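Local atomic coordinates of beta-glucosidase (Chaetomella raphigera, PDB entry 6JXG), a protein that probably hydrolyses terminal, non-reducing beta-D-glucosyl residues at the ends of cellulose-derived sugars, releasing beta-D-glucose as a secreted family 3 glycoside hydrolase. Residues Asp58-Ile63 with Cys153-Ile158; Asn140-Met145 with Ile190-Ala195; Gly112-Ile117 with Leu183-Asp188; Ile84-Ser89 with Ala326-Arg331; Thr74-Ala79 with Leu529-Ala534. All coordinates share one frame; numbering follows the deposited sequence.

Contact 1: Asp58-Ile63 with Cys153-Ile158; sequences DGPLGI and CAKHFI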
# COMPACT_ATOMS: atom_id res chain seq x y z
N ASP A 58 7.72 6.26 11.89
CA ASP A 58 6.59 6.18 10.92
C ASP A 58 6.83 7.23 9.78
O ASP A 58 7.66 8.18 9.92
CB ASP A 58 5.28 6.53 11.60
CG ASP A 58 4.72 5.43 12.47
OD1 ASP A 58 4.82 4.29 12.03
OD2 ASP A 58 4.20 5.73 13.59
N GLY A 59 6.19 7.09 8.64
CA GLY A 59 5.32 5.97 8.32
C GLY A 59 5.50 5.66 6.84
O GLY A 59 6.46 6.09 6.23
N PRO A 60 4.55 4.91 6.25
CA PRO A 60 4.72 4.44 4.86
C PRO A 60 4.75 5.48 3.75
O PRO A 60 5.34 5.19 2.70
CB PRO A 60 3.54 3.40 4.69
CG PRO A 60 3.18 3.04 6.13
CD PRO A 60 3.42 4.27 6.93
N LEU A 61 4.16 6.68 3.94
CA LEU A 61 4.03 7.63 2.85
C LEU A 61 4.81 8.90 3.10
O LEU A 61 4.67 9.87 2.36
CB LEU A 61 2.56 7.95 2.60
CG LEU A 61 1.71 8.51 3.72
CD1 LEU A 61 2.14 9.89 4.25
CD2 LEU A 61 0.24 8.60 3.34
N GLY A 62 5.61 8.91 4.15
CA GLY A 62 6.39 10.07 4.50
C GLY A 62 6.79 10.03 5.95
O GLY A 62 6.20 9.27 6.77
N ILE A 63 7.73 10.92 6.31
CA ILE A 63 8.25 10.91 7.69
C ILE A 63 7.19 11.54 8.58
O ILE A 63 6.72 12.70 8.30
CB ILE A 63 9.51 11.77 7.82
CG1 ILE A 63 10.52 11.48 6.71
CG2 ILE A 63 10.10 11.58 9.23
CD1 ILE A 63 10.89 10.02 6.53
N CYS A 153 10.54 -1.81 6.67
CA CYS A 153 9.83 -2.61 7.63
C CYS A 153 8.47 -2.96 6.99
O CYS A 153 7.50 -2.17 7.05
CB CYS A 153 9.59 -1.85 8.93
SG CYS A 153 8.77 -2.93 10.21
N ALA A 154 8.37 -4.15 6.47
CA ALA A 154 7.11 -4.65 5.99
C ALA A 154 6.14 -4.95 7.15
O ALA A 154 6.42 -5.80 8.04
CB ALA A 154 7.31 -5.91 5.15
N LYS A 155 4.97 -4.35 7.10
CA LYS A 155 4.02 -4.47 8.24
C LYS A 155 2.61 -4.68 7.65
O LYS A 155 2.38 -4.28 6.47
CB LYS A 155 4.12 -3.22 9.14
CG LYS A 155 3.58 -1.91 8.59
CD LYS A 155 4.01 -0.71 9.44
CE LYS A 155 3.15 0.46 9.05
NZ LYS A 155 3.44 1.70 9.79
N HIS A 156 1.65 -5.21 8.38
CA HIS A 156 1.65 -5.72 9.73
C HIS A 156 1.34 -7.22 9.57
O HIS A 156 0.33 -7.61 8.94
CB HIS A 156 0.52 -5.08 10.55
CG HIS A 156 0.48 -3.59 10.45
ND1 HIS A 156 -0.12 -2.93 9.38
CD2 HIS A 156 0.99 -2.62 11.25
CE1 HIS A 156 -0.00 -1.63 9.56
NE2 HIS A 156 0.64 -1.42 10.70
N PHE A 157 2.28 -8.04 10.02
CA PHE A 157 2.19 -9.47 9.86
C PHE A 157 1.36 -10.09 11.03
O PHE A 157 1.85 -10.12 12.16
CB PHE A 157 3.61 -10.09 9.89
CG PHE A 157 3.62 -11.59 9.62
CD1 PHE A 157 3.59 -12.04 8.33
CD2 PHE A 157 3.60 -12.54 10.69
CE1 PHE A 157 3.59 -13.44 8.04
CE2 PHE A 157 3.60 -13.92 10.42
CZ PHE A 157 3.57 -14.35 9.08
N ILE A 158 0.14 -10.58 10.82
CA ILE A 158 -0.56 -10.72 9.58
C ILE A 158 -2.07 -10.89 9.96
O ILE A 158 -2.40 -11.23 11.11
CB ILE A 158 -0.01 -11.97 8.78
CG1 ILE A 158 -0.48 -11.94 7.32
CG2 ILE A 158 -0.38 -13.27 9.52
CD1 ILE A 158 0.28 -12.82 6.34

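Contact 2: Asn140-Met145 with Ile190-Ala195; sequences NTITGM and IKANVA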
# COMPACT_ATOMS: atom_id res chain seq x y z
N ASN A 140 9.24 -3.21 -5.13
CA ASN A 140 9.83 -2.02 -5.70
C ASN A 140 9.97 -0.91 -4.65
O ASN A 140 10.92 -0.16 -4.69
CB ASN A 140 9.02 -1.51 -6.91
CG ASN A 140 9.40 -2.22 -8.17
OD1 ASN A 140 10.43 -1.92 -8.78
ND2 ASN A 140 8.57 -3.18 -8.56
N THR A 141 9.00 -0.79 -3.73
CA THR A 141 9.12 0.21 -2.64
C THR A 141 10.31 -0.07 -1.69
O THR A 141 11.09 0.80 -1.35
CB THR A 141 7.82 0.26 -1.81
OG1 THR A 141 6.70 0.58 -2.69
CG2 THR A 141 7.97 1.30 -0.75
N ILE A 142 10.45 -1.31 -1.28
CA ILE A 142 11.51 -1.73 -0.40
C ILE A 142 12.86 -1.55 -1.09
O ILE A 142 13.81 -1.08 -0.47
CB ILE A 142 11.31 -3.15 0.01
CG1 ILE A 142 10.16 -3.15 1.00
CG2 ILE A 142 12.57 -3.77 0.66
CD1 ILE A 142 9.60 -4.52 1.19
N THR A 143 12.95 -1.94 -2.34
CA THR A 143 14.26 -1.83 -3.04
C THR A 143 14.64 -0.34 -3.13
O THR A 143 15.82 0.01 -2.97
CB THR A 143 14.21 -2.49 -4.41
OG1 THR A 143 13.85 -3.87 -4.26
CG2 THR A 143 15.56 -2.36 -5.04
N GLY A 144 13.69 0.52 -3.40
CA GLY A 144 13.92 1.94 -3.39
C GLY A 144 14.41 2.45 -2.06
O GLY A 144 15.40 3.19 -1.95
N MET A 145 13.65 2.16 -1.03
CA MET A 145 13.96 2.63 0.31
C MET A 145 15.36 2.21 0.75
O MET A 145 16.18 3.04 1.23
CB MET A 145 12.94 2.07 1.29
CG MET A 145 11.58 2.72 1.22
SD MET A 145 10.30 1.91 2.23
CE MET A 145 10.74 2.43 3.89
N ILE A 190 10.23 -10.24 1.64
CA ILE A 190 11.39 -11.00 2.06
C ILE A 190 12.40 -11.31 0.94
O ILE A 190 13.62 -11.11 1.14
CB ILE A 190 10.93 -12.27 2.78
CG1 ILE A 190 10.18 -11.87 4.07
CG2 ILE A 190 12.10 -13.17 3.08
CD1 ILE A 190 9.36 -12.94 4.79
N LYS A 191 11.93 -11.79 -0.19
CA LYS A 191 12.78 -11.95 -1.41
C LYS A 191 13.48 -10.66 -1.80
O LYS A 191 14.63 -10.68 -2.21
CB LYS A 191 11.90 -12.45 -2.56
CG LYS A 191 12.62 -12.57 -3.91
CD LYS A 191 13.57 -13.78 -3.86
CE LYS A 191 14.35 -14.00 -5.19
NZ LYS A 191 14.83 -12.75 -5.82
N ALA A 192 12.83 -9.50 -1.63
CA ALA A 192 13.50 -8.27 -1.91
C ALA A 192 14.45 -7.79 -0.76
O ALA A 192 14.77 -6.65 -0.69
CB ALA A 192 12.49 -7.18 -2.22
N ASN A 193 14.72 -8.65 0.22
CA ASN A 193 15.72 -8.38 1.32
C ASN A 193 15.27 -7.30 2.26
O ASN A 193 16.05 -6.59 2.85
CB ASN A 193 17.10 -8.09 0.77
CG ASN A 193 17.74 -9.33 0.18
OD1 ASN A 193 17.65 -10.43 0.74
ND2 ASN A 193 18.32 -9.19 -0.99
N VAL A 194 13.96 -7.21 2.43
CA VAL A 194 13.43 -6.36 3.53
C VAL A 194 14.16 -6.59 4.86
O VAL A 194 14.38 -7.72 5.34
CB VAL A 194 11.91 -6.39 3.66
CG1 VAL A 194 11.46 -7.59 4.46
CG2 VAL A 194 11.37 -5.10 4.31
N ALA A 195 14.56 -5.49 5.48
CA ALA A 195 15.37 -5.56 6.73
C ALA A 195 14.63 -6.03 7.95
O ALA A 195 15.21 -6.67 8.87
CB ALA A 195 16.00 -4.18 6.99
O HOH W 1 15.65 -4.97 -2.51

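Contact 3: Gly112-Ile117 with Leu183-Asp188; sequences GPIGKI and LWPFAD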
# COMPACT_ATOMS: atom_id res chain seq x y z
N GLY A 112 0.03 -5.78 4.86
CA GLY A 112 -1.10 -6.32 5.69
C GLY A 112 -1.61 -5.12 6.50
O GLY A 112 -0.90 -4.54 7.33
N PRO A 113 -2.86 -4.73 6.31
CA PRO A 113 -3.90 -5.35 5.50
C PRO A 113 -3.65 -5.25 3.96
O PRO A 113 -3.06 -4.24 3.46
CB PRO A 113 -5.10 -4.53 5.84
CG PRO A 113 -4.55 -3.14 6.13
CD PRO A 113 -3.31 -3.44 6.89
N ILE A 114 -4.12 -6.24 3.23
CA ILE A 114 -4.21 -6.13 1.77
C ILE A 114 -5.49 -5.36 1.40
O ILE A 114 -5.55 -4.71 0.35
CB ILE A 114 -4.15 -7.48 1.02
CG1 ILE A 114 -5.41 -8.33 1.25
CG2 ILE A 114 -2.88 -8.30 1.36
CD1 ILE A 114 -5.39 -9.65 0.40
N GLY A 115 -6.51 -5.41 2.28
CA GLY A 115 -7.78 -4.75 2.04
C GLY A 115 -8.90 -5.66 1.52
O GLY A 115 -9.69 -5.21 0.74
N LYS A 116 -8.96 -6.91 2.02
CA LYS A 116 -10.01 -7.87 1.70
C LYS A 116 -11.41 -7.36 2.06
O LYS A 116 -12.42 -7.77 1.42
CB LYS A 116 -9.76 -9.22 2.42
CG LYS A 116 -10.98 -9.73 3.21
CD LYS A 116 -10.55 -10.46 4.38
CE LYS A 116 -11.32 -10.40 5.64
NZ LYS A 116 -12.42 -11.35 5.79
N ILE A 117 -11.47 -6.47 3.06
CA ILE A 117 -12.74 -5.83 3.51
C ILE A 117 -12.74 -4.39 3.05
O ILE A 117 -11.93 -3.57 3.52
CB ILE A 117 -12.95 -5.89 5.04
CG1 ILE A 117 -12.92 -7.33 5.53
CG2 ILE A 117 -14.19 -5.12 5.45
CD1 ILE A 117 -12.74 -7.48 7.01
N LEU A 183 -0.09 -14.01 2.76
CA LEU A 183 1.39 -14.16 2.83
C LEU A 183 2.17 -13.67 1.61
O LEU A 183 3.32 -13.21 1.71
CB LEU A 183 1.74 -15.63 3.14
CG LEU A 183 3.21 -15.86 3.53
CD1 LEU A 183 3.51 -15.15 4.83
CD2 LEU A 183 3.49 -17.37 3.58
N TRP A 184 1.52 -13.76 0.45
CA TRP A 184 2.19 -13.58 -0.80
C TRP A 184 3.01 -12.24 -0.90
O TRP A 184 4.20 -12.22 -1.21
CB TRP A 184 1.19 -13.76 -1.89
CG TRP A 184 1.71 -13.56 -3.27
CD1 TRP A 184 2.20 -12.43 -3.85
CD2 TRP A 184 1.76 -14.59 -4.31
NE1 TRP A 184 2.57 -12.68 -5.17
CE2 TRP A 184 2.33 -14.00 -5.46
CE3 TRP A 184 1.33 -15.91 -4.36
CZ2 TRP A 184 2.49 -14.70 -6.65
CZ3 TRP A 184 1.53 -16.65 -5.56
CH2 TRP A 184 2.06 -16.02 -6.69
N PRO A 185 2.41 -11.11 -0.48
CA PRO A 185 3.24 -9.89 -0.51
C PRO A 185 4.33 -9.87 0.51
O PRO A 185 5.36 -9.23 0.26
CB PRO A 185 2.28 -8.77 -0.22
CG PRO A 185 0.96 -9.41 -0.01
CD PRO A 185 0.99 -10.86 -0.26
N PHE A 186 4.15 -10.55 1.65
CA PHE A 186 5.26 -10.65 2.58
C PHE A 186 6.39 -11.50 2.03
O PHE A 186 7.59 -11.19 2.20
CB PHE A 186 4.82 -11.17 3.95
CG PHE A 186 4.11 -10.15 4.77
CD1 PHE A 186 4.82 -9.21 5.50
CD2 PHE A 186 2.72 -10.11 4.79
CE1 PHE A 186 4.20 -8.28 6.29
CE2 PHE A 186 2.07 -9.18 5.59
CZ PHE A 186 2.83 -8.27 6.39
N ALA A 187 6.04 -12.54 1.29
CA ALA A 187 7.10 -13.37 0.64
C ALA A 187 7.87 -12.56 -0.38
O ALA A 187 9.14 -12.61 -0.40
CB ALA A 187 6.48 -14.64 0.02
N ASP A 188 7.17 -11.76 -1.20
CA ASP A 188 7.87 -10.83 -2.15
C ASP A 188 8.79 -9.85 -1.40
O ASP A 188 9.93 -9.58 -1.78
CB ASP A 188 6.89 -10.03 -3.02
CG ASP A 188 6.42 -10.79 -4.29
OD1 ASP A 188 6.67 -12.04 -4.44
OD2 ASP A 188 5.88 -10.10 -5.15

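Contact 4: Ile84-Ser89 with Ala326-Arg331; sequences ISLIYS and ARAIAR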
# COMPACT_ATOMS: atom_id res chain seq x y z
N ILE A 84 5.77 0.40 -12.05
CA ILE A 84 6.85 0.03 -11.14
C ILE A 84 7.98 1.04 -11.00
O ILE A 84 8.66 1.06 -9.98
CB ILE A 84 7.45 -1.36 -11.45
CG1 ILE A 84 8.02 -1.42 -12.86
CG2 ILE A 84 6.42 -2.40 -11.11
CD1 ILE A 84 8.60 -2.76 -13.31
N SER A 85 8.18 1.85 -12.03
CA SER A 85 9.18 2.88 -12.02
C SER A 85 8.81 3.98 -11.05
O SER A 85 9.67 4.43 -10.28
CB SER A 85 9.39 3.45 -13.38
OG SER A 85 10.52 4.33 -13.31
N LEU A 86 7.54 4.37 -11.00
CA LEU A 86 7.12 5.39 -10.04
C LEU A 86 7.14 4.82 -8.64
O LEU A 86 7.44 5.54 -7.69
CB LEU A 86 5.72 5.91 -10.38
CG LEU A 86 5.70 6.77 -11.63
CD1 LEU A 86 4.27 7.18 -11.91
CD2 LEU A 86 6.64 7.99 -11.50
N ILE A 87 6.74 3.52 -8.50
CA ILE A 87 6.69 2.90 -7.22
C ILE A 87 8.11 2.89 -6.64
O ILE A 87 8.32 3.25 -5.45
CB ILE A 87 6.16 1.46 -7.32
CG1 ILE A 87 4.74 1.49 -7.85
CG2 ILE A 87 6.22 0.83 -5.93
CD1 ILE A 87 4.05 0.17 -8.15
N TYR A 88 9.09 2.50 -7.48
CA TYR A 88 10.46 2.43 -7.00
C TYR A 88 10.92 3.82 -6.61
O TYR A 88 11.45 3.99 -5.53
CB TYR A 88 11.39 1.88 -8.10
CG TYR A 88 12.81 2.05 -7.74
CD1 TYR A 88 13.45 1.13 -6.92
CD2 TYR A 88 13.55 3.20 -8.17
CE1 TYR A 88 14.80 1.27 -6.55
CE2 TYR A 88 14.90 3.34 -7.79
CZ TYR A 88 15.49 2.38 -6.97
OH TYR A 88 16.81 2.52 -6.55
N SER A 89 10.67 4.83 -7.46
CA SER A 89 11.10 6.18 -7.16
C SER A 89 10.51 6.80 -5.87
O SER A 89 11.19 7.50 -5.13
CB SER A 89 10.84 7.14 -8.34
OG SER A 89 11.70 6.78 -9.42
N ALA A 326 6.15 12.80 -6.27
CA ALA A 326 4.87 12.99 -5.62
C ALA A 326 3.77 13.47 -6.64
O ALA A 326 2.65 12.95 -6.69
CB ALA A 326 4.99 13.89 -4.40
N ARG A 327 4.13 14.44 -7.47
CA ARG A 327 3.23 14.89 -8.51
C ARG A 327 2.95 13.82 -9.55
O ARG A 327 1.81 13.65 -10.00
CB ARG A 327 3.77 16.15 -9.19
CG ARG A 327 2.71 16.78 -10.12
CD ARG A 327 3.29 18.03 -10.69
NE ARG A 327 2.35 18.62 -11.66
CZ ARG A 327 2.37 19.90 -11.99
NH1 ARG A 327 3.23 20.73 -11.42
NH2 ARG A 327 1.53 20.36 -12.90
N ALA A 328 3.97 13.07 -9.98
CA ALA A 328 3.77 12.10 -11.02
C ALA A 328 2.80 10.98 -10.57
O ALA A 328 1.95 10.56 -11.35
CB ALA A 328 5.10 11.52 -11.49
N ILE A 329 2.88 10.56 -9.31
CA ILE A 329 1.92 9.58 -8.77
C ILE A 329 0.54 10.16 -8.51
O ILE A 329 -0.46 9.48 -8.77
CB ILE A 329 2.52 8.92 -7.51
CG1 ILE A 329 3.75 8.08 -7.93
CG2 ILE A 329 1.48 8.11 -6.75
CD1 ILE A 329 4.61 7.60 -6.84
N ALA A 330 0.44 11.40 -8.03
CA ALA A 330 -0.84 12.08 -7.87
C ALA A 330 -1.53 12.17 -9.21
O ALA A 330 -2.75 12.03 -9.30
CB ALA A 330 -0.68 13.48 -7.32
N ARG A 331 -0.75 12.35 -10.27
CA ARG A 331 -1.32 12.41 -11.61
C ARG A 331 -1.64 11.03 -12.20
O ARG A 331 -2.73 10.76 -12.70
CB ARG A 331 -0.30 13.16 -12.51
CG ARG A 331 -0.56 13.26 -14.01
CD ARG A 331 0.68 13.87 -14.69
NE ARG A 331 1.64 12.80 -14.78
CZ ARG A 331 2.99 12.84 -14.72
NH1 ARG A 331 3.62 13.95 -14.53
NH2 ARG A 331 3.73 11.72 -14.90

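Contact 5: Thr74-Ala79 with Leu529-Ala534; sequences TGIQTA and LPYTIA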
# COMPACT_ATOMS: atom_id res chain seq x y z
N THR A 74 -0.43 8.21 -0.99
CA THR A 74 -0.75 6.96 -0.25
C THR A 74 -0.30 5.74 -1.01
O THR A 74 -0.15 5.76 -2.24
CB THR A 74 -2.24 6.85 0.03
OG1 THR A 74 -2.93 6.81 -1.20
CG2 THR A 74 -2.72 8.06 0.86
N GLY A 75 -0.12 4.65 -0.28
CA GLY A 75 0.16 3.37 -0.89
C GLY A 75 -0.81 3.03 -2.00
O GLY A 75 -0.42 2.57 -3.05
N ILE A 76 -2.10 3.24 -1.76
CA ILE A 76 -3.10 2.72 -2.68
C ILE A 76 -3.09 3.56 -3.94
O ILE A 76 -3.36 3.00 -5.04
CB ILE A 76 -4.52 2.61 -2.02
CG1 ILE A 76 -5.47 1.74 -2.86
CG2 ILE A 76 -5.14 3.99 -1.79
CD1 ILE A 76 -5.03 0.31 -3.04
N GLN A 77 -2.84 4.87 -3.80
CA GLN A 77 -2.62 5.78 -4.97
C GLN A 77 -1.43 5.37 -5.77
O GLN A 77 -1.47 5.37 -7.02
CB GLN A 77 -2.46 7.25 -4.55
CG GLN A 77 -2.33 8.25 -5.77
CD GLN A 77 -3.71 8.45 -6.31
OE1 GLN A 77 -4.63 8.03 -5.64
NE2 GLN A 77 -3.87 9.17 -7.43
N THR A 78 -0.37 4.98 -5.06
CA THR A 78 0.87 4.47 -5.69
C THR A 78 0.59 3.18 -6.50
O THR A 78 1.03 3.04 -7.65
CB THR A 78 1.93 4.32 -4.59
OG1 THR A 78 2.16 5.59 -4.01
CG2 THR A 78 3.19 3.75 -5.10
N ALA A 79 -0.16 2.25 -5.90
CA ALA A 79 -0.56 1.01 -6.62
C ALA A 79 -1.39 1.32 -7.81
O ALA A 79 -1.20 0.67 -8.85
CB ALA A 79 -1.26 0.01 -5.74
N LEU A 529 -8.13 0.94 -11.62
CA LEU A 529 -8.55 0.62 -10.27
C LEU A 529 -7.77 -0.55 -9.69
O LEU A 529 -7.57 -1.57 -10.37
CB LEU A 529 -10.00 0.27 -10.24
CG LEU A 529 -11.04 1.34 -10.48
CD1 LEU A 529 -12.39 0.67 -10.48
CD2 LEU A 529 -10.99 2.45 -9.40
N PRO A 530 -7.32 -0.43 -8.42
CA PRO A 530 -6.66 -1.52 -7.73
C PRO A 530 -7.60 -2.31 -6.84
O PRO A 530 -7.15 -3.16 -6.11
CB PRO A 530 -5.62 -0.78 -6.85
CG PRO A 530 -6.35 0.47 -6.40
CD PRO A 530 -7.17 0.85 -7.68
N TYR A 531 -8.89 -2.04 -6.96
CA TYR A 531 -9.96 -2.77 -6.29
C TYR A 531 -11.24 -2.67 -7.10
O TYR A 531 -11.27 -1.98 -8.12
CB TYR A 531 -10.15 -2.25 -4.88
CG TYR A 531 -10.11 -0.73 -4.79
CD1 TYR A 531 -11.04 0.05 -5.47
CD2 TYR A 531 -9.14 -0.06 -4.01
CE1 TYR A 531 -11.00 1.41 -5.40
CE2 TYR A 531 -9.12 1.31 -3.94
CZ TYR A 531 -10.05 2.03 -4.65
OH TYR A 531 -10.00 3.40 -4.54
N THR A 532 -12.23 -3.44 -6.73
CA THR A 532 -13.49 -3.46 -7.45
C THR A 532 -14.46 -2.49 -6.89
O THR A 532 -14.54 -2.39 -5.64
CB THR A 532 -14.11 -4.88 -7.40
OG1 THR A 532 -13.24 -5.82 -7.97
CG2 THR A 532 -15.46 -4.98 -8.14
N ILE A 533 -15.20 -1.78 -7.77
CA ILE A 533 -16.31 -0.92 -7.40
C ILE A 533 -17.60 -1.67 -7.79
O ILE A 533 -17.95 -1.84 -8.97
CB ILE A 533 -16.24 0.47 -8.04
CG1 ILE A 533 -14.99 1.20 -7.55
CG2 ILE A 533 -17.52 1.31 -7.80
CD1 ILE A 533 -14.86 2.61 -8.03
N ALA A 534 -18.27 -2.19 -6.75
CA ALA A 534 -19.49 -2.99 -6.89
C ALA A 534 -20.72 -2.09 -7.08
O ALA A 534 -20.70 -0.85 -6.83
CB ALA A 534 -19.67 -3.80 -5.69

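Contact 1: Asp58-Ile63 with Cys153-Ile158
Lys155 begins with CG wedged between its own backbone N and carbonyl carbon (chi1 71°) and then runs fully extended, which carries NZ across to Asp58; the carboxylate of Asp58 answers with CG anti to its carbonyl carbon (chi1 -76°). The meeting lies within the TIM-barrel-like N-terminal domain of glycoside hydrolase family 3, where strand 151-157 faces the loop that follows strand 55-57. OD1 of Asp58 and NZ of Lys155 are 3.7 Å apart, a long salt bridge, with no hydrogen bond across the pair, that probably contributes mainly through charge, and the two side chains cross at about a right angle. Each charge has a stronger partner: OD2 of Asp58 pairs with Arg64, and NZ of Lys155 is hydrogen-bonded to Leu107 O, so the ammonium group is fixed largely from outside the pair. Pro60 supplies the apolar side, its ring lying crosswise to the lysine chain with CG 3.9 Å from Lys155 CE. This proline is the second residue of a type I turn from Gly59 to Gly62; a separate backbone bond, Gly59 N to Gly62 O at 2.9 Å, ties the ends of the turn in the opposite sense. Cis peptide bonds precede Gly59, His156 and Ile158. Beside the one directly after Lys155, the imidazole of His156 folds back with one face under the root of the lysine chain: Lys155 CG stands 3.6 Å above the ring plane, over its centre. At the far end of that chain, NZ also touches the proline ring, 3.8 Å from Pro60 CD.

Contact 2: Asn140-Met145 with Ile190-Ala195
Ile142 and Val194 lie slantwise to one another, methyl against methyl, with CD1 of Ile142 3.6 Å from CG2 of Val194. They join helix 131-147 to the turn after helix 184-191 in the TIM-barrel-like domain: Ile142 belongs to the former, and Val194 to the turn, which leads on toward strand 196-199. The isoleucine reaches across because CG1 stands anti to the carbonyl carbon (chi1 -73°) and CD1 continues the chain outward. Its other branch, CG2, leans over the backbone instead, 3.9 Å from Ala192 O and 4.0 Å from Val194 CA. On the valine, CG2 is the methyl that does the touching, and Ala152 of strand 151-157 also packs against both residues, so this end of the contact is buried. Toward the partly exposed side the character turns polar. A water donates one proton to Thr143 OG1 at 2.7 Å and the other to Ala192 O at 2.6 Å, bridging the two segments where no direct hydrogen bond does; the threonine hydroxyl is bonded in turn to Ser139 O. Ala192 thus takes part twice, its carbonyl holding the water while its CB lies near Thr143 OG1. The helix stops here in a Schellman motif with Asn193, of positive phi, as C-prime residue: Val194 N reaches back to Ala189 O, and Asn193 N donates to Ile190 O at 2.8 Å.

Contact 3: Gly112-Ile117 with Leu183-Asp188
Two small touches make up this buried contact: Gly112 against the ring of Phe186, and Ile114 against Pro185. The backbone N of Gly112 sits obliquely to the phenyl group, 4.0 Å from Phe186 CE2 and equally far from CZ, and the absence of a side chain on Gly112 lets the ring come up to the main chain. Phe186 arrives from the side, its CG anti to the carbonyl carbon (chi1 -76°), which brings CE2 and CZ toward the loop although the CA atoms of Gly112 and Phe186 stay 8.3 Å apart. Two residues further along the loop, CG2 of Ile114 meets the proline ring at Pro185 CG, 4.2 Å away, a loose apolar touch. No hydrogen bond crosses between the segments. What positions the groups lies in the next shell. Pro185 and Phe186 lie near the start of helix 184-191, where Ala187 N donates to Leu183 O at 2.8 Å. On the loop side a cis peptide bond links Gly112 to Pro113, and Gly112 O accepts from His156 ND1. The carboxylate of Glu161 then gathers the following residues, its two oxygens bonded to the backbone N atoms of Ile114, Gly115 and Lys116. Outward again, Ile114 and Pro185 both touch Asn134 of helix 131-147, while Ile114 also reaches helix 175-182. Phe186 packs on Ala154 of strand 151-157, and Gly112 is joined to Lys155 and His156 of that strand by backbone hydrogen bonds, so the loop after strand 105-106 meets both the strand and helix 184-191.

Contact 4: Ile84-Ser89 with Ala326-Arg331
Arg331 N donates to Arg327 O at 2.9 Å, a helical bond spanning Ala328 and Ile329, the two residues that receive Leu86. Between the helices themselves no hydrogen bond forms. Leu86 carries one side alone: its CB points toward helix 323-332, and with CG anti to the carbonyl carbon (chi1 -71°) both methyls reach that helix. One prong, CD2, touches Ala328 CB at 3.9 Å; the other, CD1, lies 4.1 Å from Ile329 CG1. Leu86 and Ile329 run alongside each other in opposite senses, with the leucine's CB 3.8 Å from Ile329 CG1 and the isoleucine's tip, CD1, 3.6 Å from Leu86 O. Close by, the guanidinium group of Arg331 folds back flat over its own helix, one face above Ala328 CA. Ile329 also touches Pro73 and, on helix 75-79, Gln77 and Thr78. Helix 84-100 belongs to the N-terminal domain, and helix 323-332 leads into strand 335-339, an outermost strand of the six-stranded mixed sheet that also contains strand 498-503. With no hydrogen bond or charge pair between the segments, the contact rests on van der Waals packing of Leu86 against Ala328 and Ile329.

Contact 5: Thr74-Ala79 with Leu529-Ala534
Ile76 leaves helix 75-79 with its CB pointing toward Pro530 and Tyr531, and CG1 anti to its backbone N (chi1 -165°) keeps the longer branch on that course. CG1 arrives at the rim of the Tyr531 ring, near the ring plane, 3.8 Å from Tyr531 CE2, and is also 3.9 Å from Pro530 CG. The tip, CD1, then turns onto the proline: it lies 3.6 Å from Pro530 CG and 4.0 Å from Pro530 CB, with the two side chains at roughly a right angle. This places the first helix after strand 55-57, part of the TIM-barrel-like domain, against a loop of the C-terminal domain of the family 3 fold, so the buried contact is a seam between domains. On the loop side the partners support each other, because Pro530 CD sits over the centre of the Tyr531 ring, 4.1 Å above its plane. The phenol oxygen is bonded to Trp503 NE1, which fixes the far end of that ring against strand 498-503. The helix starts firmly: Thr74 is its N-cap, with OG1 accepting from Gln77 N at 3.2 Å and bonded as well to Val506 O. Thr74 O holds two donors, Thr78 N and the hydroxyl Thr78 OG1, both at 2.9 Å, the hydroxyl approaching from 42° out of the carbonyl plane.

Contacts 1, 2 and 3 all lie in the barrel-like N-terminal domain, with centres 12 to 15 Å apart. Strand 151-157 is their common element: its segment 153-158 belongs to contact 1 and touches residues of contacts 2 and 3, which in turn share helix 184-191. Their segments alternate along the chain. Contacts 4 and 5 reach further along the sequence, to residues 326-331 and 529-534, and so tie this domain to what follows. Their centres are 14 Å apart, and they meet where Ile87 and Ile329 pack on Thr78. Helix 84-100 of contact 4 also packs on helix 131-147 of contact 2, so barrel packing continues into the domain interface.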